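Local coordinates for glyoxalase 3 (Candida albicans, PDB 4LRU), which converts methylglyoxal to D-lactate in a single glutathione-independent step and so detoxifies methylglyoxal made by the cell's own metabolism, at residues Lys23-Val29 against Phe55-Ser61; Thr111-Tyr115 against His140-Ile144; Gly132-Ser136 against Val232-Phe236. The contacts are given in a common frame with arbitrary orientation. Residue numbers count along the deposited sequence, not the author numbering.

Interaction 1. Residues Lys23-Val29 against Phe55-Ser61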
loop_
_atom_site.group_PDB
_atom_site.type_symbol
_atom_site.label_atom_id
_atom_site.label_comp_id
_atom_site.label_asym_id
_atom_site.label_seq_id
_atom_site.Cartn_x
_atom_site.Cartn_y
_atom_site.Cartn_z
ATOM N N LYS A 23 20.459 0.599 7.657
ATOM C CA LYS A 23 19.864 0.256 6.366
ATOM C C LYS A 23 18.741 1.224 6.005
ATOM O O LYS A 23 18.146 1.862 6.880
ATOM C CB LYS A 23 19.285 -1.164 6.387
ATOM C CG LYS A 23 20.296 -2.269 6.601
ATOM C CD LYS A 23 21.388 -2.258 5.555
ATOM C CE LYS A 23 22.370 -3.395 5.794
ATOM N NZ LYS A 23 23.280 -3.562 4.632
ATOM N N LYS A 24 18.407 1.276 4.718
ATOM C CA LYS A 24 17.344 2.151 4.236
ATOM C C LYS A 24 15.964 1.513 4.275
ATOM O O LYS A 24 15.822 0.303 4.066
ATOM C CB LYS A 24 17.642 2.584 2.809
ATOM C CG LYS A 24 18.922 3.380 2.687
ATOM C CD LYS A 24 19.048 3.987 1.294
ATOM C CE LYS A 24 20.288 4.849 1.169
ATOM N NZ LYS A 24 20.315 5.486 -0.174
ATOM N N THR A 25 14.938 2.331 4.509
ATOM C CA THR A 25 13.593 1.951 4.132
ATOM C C THR A 25 13.247 2.473 2.745
ATOM O O THR A 25 14.059 3.157 2.093
ATOM C CB THR A 25 12.539 2.392 5.174
ATOM O OG1 THR A 25 11.303 1.699 4.929
ATOM C CG2 THR A 25 12.282 3.884 5.120
ATOM N N GLY A 26 12.042 2.132 2.315
ATOM C CA GLY A 26 11.562 2.351 0.960
ATOM C C GLY A 26 10.440 1.378 0.709
ATOM O O GLY A 26 9.684 1.064 1.625
ATOM N N VAL A 27 10.324 0.907 -0.525
ATOM C CA VAL A 27 9.239 0.008 -0.933
ATOM C C VAL A 27 9.581 -1.419 -0.502
ATOM O O VAL A 27 10.656 -1.917 -0.801
ATOM C CB VAL A 27 9.061 0.059 -2.455
ATOM C CG1 VAL A 27 7.994 -0.939 -2.924
ATOM C CG2 VAL A 27 8.727 1.479 -2.894
ATOM N N PHE A 28 8.658 -2.061 0.211
ATOM C CA PHE A 28 8.850 -3.452 0.616
ATOM C C PHE A 28 8.494 -4.347 -0.549
ATOM O O PHE A 28 7.336 -4.417 -0.930
ATOM C CB PHE A 28 7.972 -3.792 1.816
ATOM C CG PHE A 28 8.494 -4.941 2.618
ATOM C CD1 PHE A 28 8.266 -6.245 2.219
ATOM C CD2 PHE A 28 9.265 -4.723 3.758
ATOM C CE1 PHE A 28 8.796 -7.304 2.931
ATOM C CE2 PHE A 28 9.790 -5.779 4.479
ATOM C CZ PHE A 28 9.549 -7.071 4.070
ATOM N N VAL A 29 9.491 -4.990 -1.145
ATOM C CA VAL A 29 9.358 -5.558 -2.495
ATOM C C VAL A 29 8.048 -6.317 -2.691
ATOM O O VAL A 29 7.298 -6.011 -3.598
ATOM C CB VAL A 29 10.532 -6.464 -2.857
ATOM C CG1 VAL A 29 10.300 -7.135 -4.204
ATOM C CG2 VAL A 29 11.824 -5.657 -2.911
ATOM N N PHE A 55 11.605 6.061 -6.468
ATOM C CA PHE A 55 11.474 5.156 -5.335
ATOM C C PHE A 55 12.789 4.409 -5.137
ATOM O O PHE A 55 13.672 4.405 -6.009
ATOM C CB PHE A 55 10.336 4.151 -5.560
ATOM C CG PHE A 55 10.714 3.027 -6.466
ATOM C CD1 PHE A 55 10.661 3.194 -7.835
ATOM C CD2 PHE A 55 11.139 1.815 -5.952
ATOM C CE1 PHE A 55 11.056 2.173 -8.688
ATOM C CE2 PHE A 55 11.509 0.783 -6.798
ATOM C CZ PHE A 55 11.474 0.968 -8.167
ATOM N N GLY A 56 12.914 3.770 -3.978
ATOM C CA GLY A 56 13.947 2.764 -3.755
ATOM C C GLY A 56 13.417 1.647 -2.884
ATOM O O GLY A 56 12.364 1.784 -2.262
ATOM N N TRP A 57 14.108 0.511 -2.899
ATOM C CA TRP A 57 13.649 -0.642 -2.140
ATOM C C TRP A 57 14.007 -0.497 -0.673
ATOM O O TRP A 57 15.073 0.013 -0.330
ATOM C CB TRP A 57 14.270 -1.939 -2.676
ATOM C CG TRP A 57 13.994 -2.221 -4.109
ATOM C CD1 TRP A 57 14.913 -2.360 -5.097
ATOM C CD2 TRP A 57 12.714 -2.417 -4.719
ATOM N NE1 TRP A 57 14.290 -2.621 -6.296
ATOM C CE2 TRP A 57 12.938 -2.652 -6.092
ATOM C CE3 TRP A 57 11.399 -2.387 -4.248
ATOM C CZ2 TRP A 57 11.896 -2.890 -6.989
ATOM C CZ3 TRP A 57 10.367 -2.624 -5.141
ATOM C CH2 TRP A 57 10.625 -2.876 -6.497
ATOM N N ASP A 58 13.137 -1.005 0.187
ATOM C CA ASP A 58 13.485 -1.194 1.591
ATOM C C ASP A 58 14.546 -2.298 1.682
ATOM O O ASP A 58 14.336 -3.394 1.179
ATOM C CB ASP A 58 12.242 -1.546 2.407
ATOM C CG ASP A 58 12.538 -1.699 3.888
ATOM O OD1 ASP A 58 13.346 -2.580 4.230
ATOM O OD2 ASP A 58 11.919 -0.968 4.709
ATOM N N ASP A 59 15.707 -2.001 2.258
ATOM C CA ASP A 59 16.842 -2.942 2.248
ATOM C C ASP A 59 16.492 -4.250 2.978
ATOM O O ASP A 59 17.013 -5.323 2.651
ATOM C CB ASP A 59 18.086 -2.325 2.922
ATOM C CG ASP A 59 18.754 -1.226 2.091
ATOM O OD1 ASP A 59 18.607 -1.204 0.850
ATOM O OD2 ASP A 59 19.466 -0.387 2.696
ATOM N N HIS A 60 15.627 -4.164 3.978
ATOM C CA HIS A 60 15.235 -5.357 4.723
ATOM C C HIS A 60 14.339 -6.293 3.894
ATOM O O HIS A 60 14.247 -7.491 4.193
ATOM C CB HIS A 60 14.578 -4.970 6.049
ATOM C CG HIS A 60 15.557 -4.475 7.071
ATOM N ND1 HIS A 60 15.172 -4.010 8.311
ATOM C CD2 HIS A 60 16.891 -4.290 6.997
ATOM C CE1 HIS A 60 16.242 -3.619 8.979
ATOM N NE2 HIS A 60 17.299 -3.780 8.206
ATOM N N SER A 61 13.762 -5.773 2.815
ATOM C CA SER A 61 12.793 -6.534 2.009
ATOM C C SER A 61 13.425 -7.312 0.850
ATOM O O SER A 61 12.753 -8.122 0.208
ATOM C CB SER A 61 11.702 -5.619 1.481
ATOM O OG SER A 61 12.155 -4.836 0.394
#

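Interaction 2. Residues Thr111-Tyr115 against His140-Ile144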
loop_
_atom_site.group_PDB
_atom_site.type_symbol
_atom_site.label_atom_id
_atom_site.label_comp_id
_atom_site.label_asym_id
_atom_site.label_seq_id
_atom_site.Cartn_x
_atom_site.Cartn_y
_atom_site.Cartn_z
ATOM N N THR A 111 6.370 4.764 3.495
ATOM C CA THR A 111 5.042 5.366 3.342
ATOM C C THR A 111 4.655 6.308 4.495
ATOM O O THR A 111 3.835 7.208 4.307
ATOM C CB THR A 111 3.915 4.312 3.248
ATOM O OG1 THR A 111 3.920 3.501 4.429
ATOM C CG2 THR A 111 4.070 3.447 2.033
ATOM N N LEU A 112 5.207 6.075 5.686
ATOM C CA LEU A 112 4.937 6.912 6.841
ATOM C C LEU A 112 5.349 8.347 6.577
ATOM O O LEU A 112 4.799 9.273 7.179
ATOM C CB LEU A 112 5.683 6.391 8.069
ATOM C CG LEU A 112 5.207 5.017 8.552
ATOM C CD1 LEU A 112 6.192 4.437 9.545
ATOM C CD2 LEU A 112 3.812 5.091 9.164
ATOM N N PHE A 113 6.333 8.513 5.697
ATOM C CA PHE A 113 6.912 9.830 5.441
ATOM C C PHE A 113 6.147 10.599 4.369
ATOM O O PHE A 113 5.938 11.814 4.501
ATOM C CB PHE A 113 8.391 9.717 5.061
ATOM C CG PHE A 113 9.272 9.257 6.195
ATOM C CD1 PHE A 113 9.446 7.904 6.451
ATOM C CD2 PHE A 113 9.923 10.172 7.002
ATOM C CE1 PHE A 113 10.248 7.480 7.488
ATOM C CE2 PHE A 113 10.744 9.756 8.044
ATOM C CZ PHE A 113 10.913 8.404 8.280
ATOM N N ASP A 114 5.751 9.918 3.296
ATOM C CA ASP A 114 5.139 10.606 2.170
ATOM C C ASP A 114 3.645 10.418 1.980
ATOM O O ASP A 114 2.957 11.357 1.575
ATOM C CB ASP A 114 5.910 10.378 0.876
ATOM C CG ASP A 114 5.854 8.940 0.388
ATOM O OD1 ASP A 114 5.659 8.009 1.207
ATOM O OD2 ASP A 114 6.043 8.760 -0.826
ATOM N N TYR A 115 3.113 9.241 2.290
ATOM C CA TYR A 115 1.706 8.982 1.977
ATOM C C TYR A 115 0.732 9.995 2.624
ATOM O O TYR A 115 -0.218 10.394 1.986
ATOM C CB TYR A 115 1.280 7.554 2.332
ATOM C CG TYR A 115 1.548 6.498 1.257
ATOM C CD1 TYR A 115 2.389 6.738 0.164
ATOM C CD2 TYR A 115 0.982 5.235 1.378
ATOM C CE1 TYR A 115 2.623 5.750 -0.784
ATOM C CE2 TYR A 115 1.209 4.249 0.445
ATOM C CZ TYR A 115 2.047 4.489 -0.625
ATOM O OH TYR A 115 2.296 3.498 -1.579
ATOM N N HIS A 140 1.990 -0.520 6.159
ATOM C CA HIS A 140 1.850 0.917 6.487
ATOM C C HIS A 140 1.113 1.714 5.424
ATOM O O HIS A 140 0.904 2.926 5.564
ATOM C CB HIS A 140 3.209 1.562 6.774
ATOM C CG HIS A 140 3.884 0.998 7.977
ATOM N ND1 HIS A 140 4.758 -0.065 7.904
ATOM C CD2 HIS A 140 3.737 1.275 9.292
ATOM C CE1 HIS A 140 5.147 -0.394 9.120
ATOM N NE2 HIS A 140 4.533 0.396 9.981
ATOM N N GLY A 141 0.723 1.026 4.361
ATOM C CA GLY A 141 -0.030 1.638 3.269
ATOM C C GLY A 141 -1.221 2.477 3.691
ATOM O O GLY A 141 -1.541 3.467 3.023
ATOM N N PRO A 142 -1.946 2.062 4.743
ATOM C CA PRO A 142 -3.090 2.860 5.184
ATOM C C PRO A 142 -2.754 4.267 5.675
ATOM O O PRO A 142 -3.658 5.064 5.931
ATOM C CB PRO A 142 -3.710 2.000 6.288
ATOM C CG PRO A 142 -3.382 0.612 5.856
ATOM C CD PRO A 142 -1.971 0.717 5.352
ATOM N N ALA A 143 -1.468 4.582 5.773
ATOM C CA ALA A 143 -1.052 5.973 5.961
ATOM C C ALA A 143 -1.600 6.874 4.855
ATOM O O ALA A 143 -1.732 8.075 5.061
ATOM C CB ALA A 143 0.463 6.080 6.039
ATOM N N ILE A 144 -1.949 6.295 3.706
ATOM C CA ILE A 144 -2.589 7.061 2.637
ATOM C C ILE A 144 -3.901 7.702 3.090
ATOM O O ILE A 144 -4.333 8.724 2.553
ATOM C CB ILE A 144 -2.795 6.205 1.368
ATOM C CG1 ILE A 144 -2.975 7.101 0.134
ATOM C CG2 ILE A 144 -3.969 5.257 1.547
ATOM C CD1 ILE A 144 -1.719 7.781 -0.358
#

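Interaction 3. Residues Gly132-Ser136 against Val232-Phe236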
loop_
_atom_site.group_PDB
_atom_site.type_symbol
_atom_site.label_atom_id
_atom_site.label_comp_id
_atom_site.label_asym_id
_atom_site.label_seq_id
_atom_site.Cartn_x
_atom_site.Cartn_y
_atom_site.Cartn_z
ATOM N N GLY A 132 -17.185 4.447 -7.173
ATOM C CA GLY A 132 -17.579 3.075 -6.850
ATOM C C GLY A 132 -16.484 2.035 -7.025
ATOM O O GLY A 132 -16.775 0.827 -7.087
ATOM N N GLY A 133 -15.236 2.482 -7.143
ATOM C CA GLY A 133 -14.077 1.618 -7.087
ATOM C C GLY A 133 -13.671 1.173 -5.688
ATOM O O GLY A 133 -14.341 1.487 -4.699
ATOM N N VAL A 134 -12.568 0.438 -5.613
ATOM C CA VAL A 134 -12.078 -0.093 -4.349
ATOM C C VAL A 134 -10.746 0.578 -4.025
ATOM O O VAL A 134 -9.850 0.670 -4.879
ATOM C CB VAL A 134 -11.952 -1.633 -4.397
ATOM C CG1 VAL A 134 -11.099 -2.154 -3.246
ATOM C CG2 VAL A 134 -13.332 -2.264 -4.367
ATOM N N VAL A 135 -10.625 1.036 -2.781
ATOM C CA VAL A 135 -9.396 1.633 -2.278
ATOM C C VAL A 135 -8.838 0.734 -1.176
ATOM O O VAL A 135 -9.572 0.289 -0.283
ATOM C CB VAL A 135 -9.646 3.046 -1.715
ATOM C CG1 VAL A 135 -8.372 3.617 -1.105
ATOM C CG2 VAL A 135 -10.177 3.963 -2.804
ATOM N N SER A 136 -7.541 0.466 -1.251
ATOM C CA SER A 136 -6.920 -0.602 -0.486
ATOM C C SER A 136 -5.474 -0.260 -0.182
ATOM O O SER A 136 -4.847 0.552 -0.863
ATOM C CB SER A 136 -7.012 -1.915 -1.240
ATOM O OG SER A 136 -6.286 -1.846 -2.451
ATOM N N VAL A 232 -9.436 -7.420 -2.456
ATOM C CA VAL A 232 -9.809 -6.305 -3.307
ATOM C C VAL A 232 -10.665 -6.792 -4.475
ATOM O O VAL A 232 -11.730 -6.246 -4.745
ATOM C CB VAL A 232 -8.552 -5.548 -3.833
ATOM C CG1 VAL A 232 -8.914 -4.634 -5.000
ATOM C CG2 VAL A 232 -7.919 -4.734 -2.709
ATOM N N ILE A 233 -10.207 -7.832 -5.159
ATOM C CA ILE A 233 -10.986 -8.396 -6.275
ATOM C C ILE A 233 -12.383 -8.807 -5.799
ATOM O O ILE A 233 -13.391 -8.502 -6.443
ATOM C CB ILE A 233 -10.254 -9.576 -6.941
ATOM C CG1 ILE A 233 -8.983 -9.049 -7.628
ATOM C CG2 ILE A 233 -11.171 -10.308 -7.918
ATOM C CD1 ILE A 233 -8.014 -10.105 -8.099
ATOM N N ALA A 234 -12.439 -9.476 -4.649
ATOM C CA ALA A 234 -13.715 -9.913 -4.076
ATOM C C ALA A 234 -14.665 -8.738 -3.841
ATOM O O ALA A 234 -15.884 -8.864 -4.036
ATOM C CB ALA A 234 -13.470 -10.650 -2.765
ATOM N N ALA A 235 -14.120 -7.623 -3.361
ATOM C CA ALA A 235 -14.948 -6.470 -2.991
ATOM C C ALA A 235 -15.383 -5.687 -4.230
ATOM O O ALA A 235 -16.442 -5.056 -4.239
ATOM C CB ALA A 235 -14.211 -5.562 -2.012
ATOM N N PHE A 236 -14.572 -5.787 -5.278
ATOM C CA PHE A 236 -14.680 -4.957 -6.492
ATOM C C PHE A 236 -15.640 -5.586 -7.488
ATOM O O PHE A 236 -16.421 -4.887 -8.129
ATOM C CB PHE A 236 -13.277 -4.853 -7.106
ATOM C CG PHE A 236 -13.186 -4.056 -8.380
ATOM C CD1 PHE A 236 -13.277 -2.679 -8.363
ATOM C CD2 PHE A 236 -12.890 -4.686 -9.574
ATOM C CE1 PHE A 236 -13.129 -1.943 -9.519
ATOM C CE2 PHE A 236 -12.739 -3.959 -10.749
ATOM C CZ PHE A 236 -12.858 -2.575 -10.718
HETATM O O HOH W 1 -16.335 -1.944 -7.014
#

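Interaction 1. Residues Lys23-Val29 against Phe55-Ser61
Two loops of the DJ-1 fold meet here near the active site. The side chain of F28 lies about 6 Å from that of C139, the inferred catalytic cysteine, and the side chain of T25 lies about 7 Å from that of H140, an inferred active-site residue. The loops join through a single beta bridge between V27 and W57. V27 N donates to G56 O at 2.8 Å, and D58 N donates to V27 O at 2.8 Å. G26 passes so close to G56 O that a CB on it would clash. A second pair of bonds holds D59: K24 N reaches D59 OD2 at 2.8 Å, and D59 N returns to K24 O at 2.9 Å. D58 does two jobs. Its OD2 accepts from T25 OG1 at 2.7 Å and is also hydrogen-bonded to Y19 OH, while its OD1 accepts from H60 N at 2.8 Å in an Asx turn.

In this fold, a helix follows each of these loops, and 23-29 leads into helix 29-42. V29 N donates to S61 OG at 3.1 Å, and S61 OG in turn donates to D58 O at 2.7 Å. S61 CB sits 3.3 Å from the centroid of the F28 ring, a CH-pi contact squarely over its face. V27 and V29 pack on W57: V27 CG1 lies 3.7 Å from W57 CZ3, and V29 CG2 lies 3.6 Å from W57 CE3.

Interaction 2. Residues Thr111-Tyr115 against His140-Ile144
T111 stands on the short helix 111-114 with its side chain directed at the other segment. Its OG1 comes within 3.1 Å of H140 CB, a close contact and not a hydrogen bond. That hydroxyl is bonded to G108 O instead. T111 O also lies 4.0 Å from A143 CB. L112 follows, and the end of its side chain bends back toward the histidine: L112 CD2 lies 3.8 Å from H140 CD2. T111 and L112 thus both pack against H140, an inferred active-site residue. H140 NE2 is hydrogen-bonded to E171, another inferred active-site residue. The inferred catalytic C139 immediately precedes H140, just past strand 134-138, as in the nucleophile elbow of DJ-1 superfamily proteins. Segment 111-115 packs against the turn that follows this cysteine.

The chain then turns through F113 and D114, which do not reach the other segment. Y115 N bonds to T111 O at 3.0 Å, and this turn returns Y115 to the interface. Y115 CB lies 4.1 Å from A143 CB. I144 CD1 lies over one face of the Y115 ring, 4.2 Å from its centroid, in a CH-pi contact. G141 O approaches the ring edge, 3.5 Å from Y115 CD2, and is itself taken by I144 N at 2.9 Å within the 3-10 turn. No hydrogen bond crosses between the segments, so they meet by van der Waals packing.

The 3-10 turn comes just after strand 134-138 and packs against the helix that follows strand 102-105. L121 of helix 119-130 touches both Y115 and I144.

Interaction 3. Residues Gly132-Ser136 against Val232-Phe236
V134 points toward the last turn of helix 225-236 and fits against three of its residues. V134 CG1 lies 3.7 Å from V232 CG1. V134 CG2 lies 4.1 Å from A235 CB and 3.8 Å from F236 CB. Two positions along the strand, S136 faces the same way, and S136 CB packs 3.3 Å from V232 CG2. Its hydroxyl has another partner, F103 O on the adjoining strand. V135, between them, points away from the helix. V232 thus meets both V134 and S136, the two residues of 134-136 that point toward the helix.

The F236 ring reaches past the start of the strand. V134 CG2 and G133 CA both lie at its edge, the latter 4.4 Å from F236 CE1. No direct hydrogen bond links the segments. One water bridges their ends, donating to G132 O at 2.8 Å and to F236 O at 3.1 Å. G132 has positive phi and is the C-prime residue of a Schellman motif that ends helix 119-130. G133 then leads into the strand.

The axes of strand 134-136 and helix 232-236 approach to 8.9 Å, and their directions differ by 158°, so they run nearly antiparallel. I102 and V217, on the strands flanking 134-138, also touch this helix, while F39 of helix 29-42 meets V232. A helix lying nearly antiparallel on an inner strand of a mainly parallel sheet is the layered alpha/beta packing of the DJ-1/PfpI fold.

In the fold
From the N terminus, strand 6-10 leads into 23-29. Interaction 1 closes the first loop, which takes in helix 29-42 and strand 45-50. It is complete before interaction 2 opens, so the two are in series. Interaction 2 opens after strand 102-105 and closes just beyond strand 134-138, with helix 119-130 inside its loop. Interaction 3 opens at 132-136, within that loop, and closes only at helix 225-236 near the C terminus. Interactions 2 and 3 therefore cross. The two contacts bracket strand 134-138: interaction 3 holds its start, interaction 2 the turn after its end. Interactions 1 and 3 lie on opposite sides of the chain's centre, about 26 Å apart between centres.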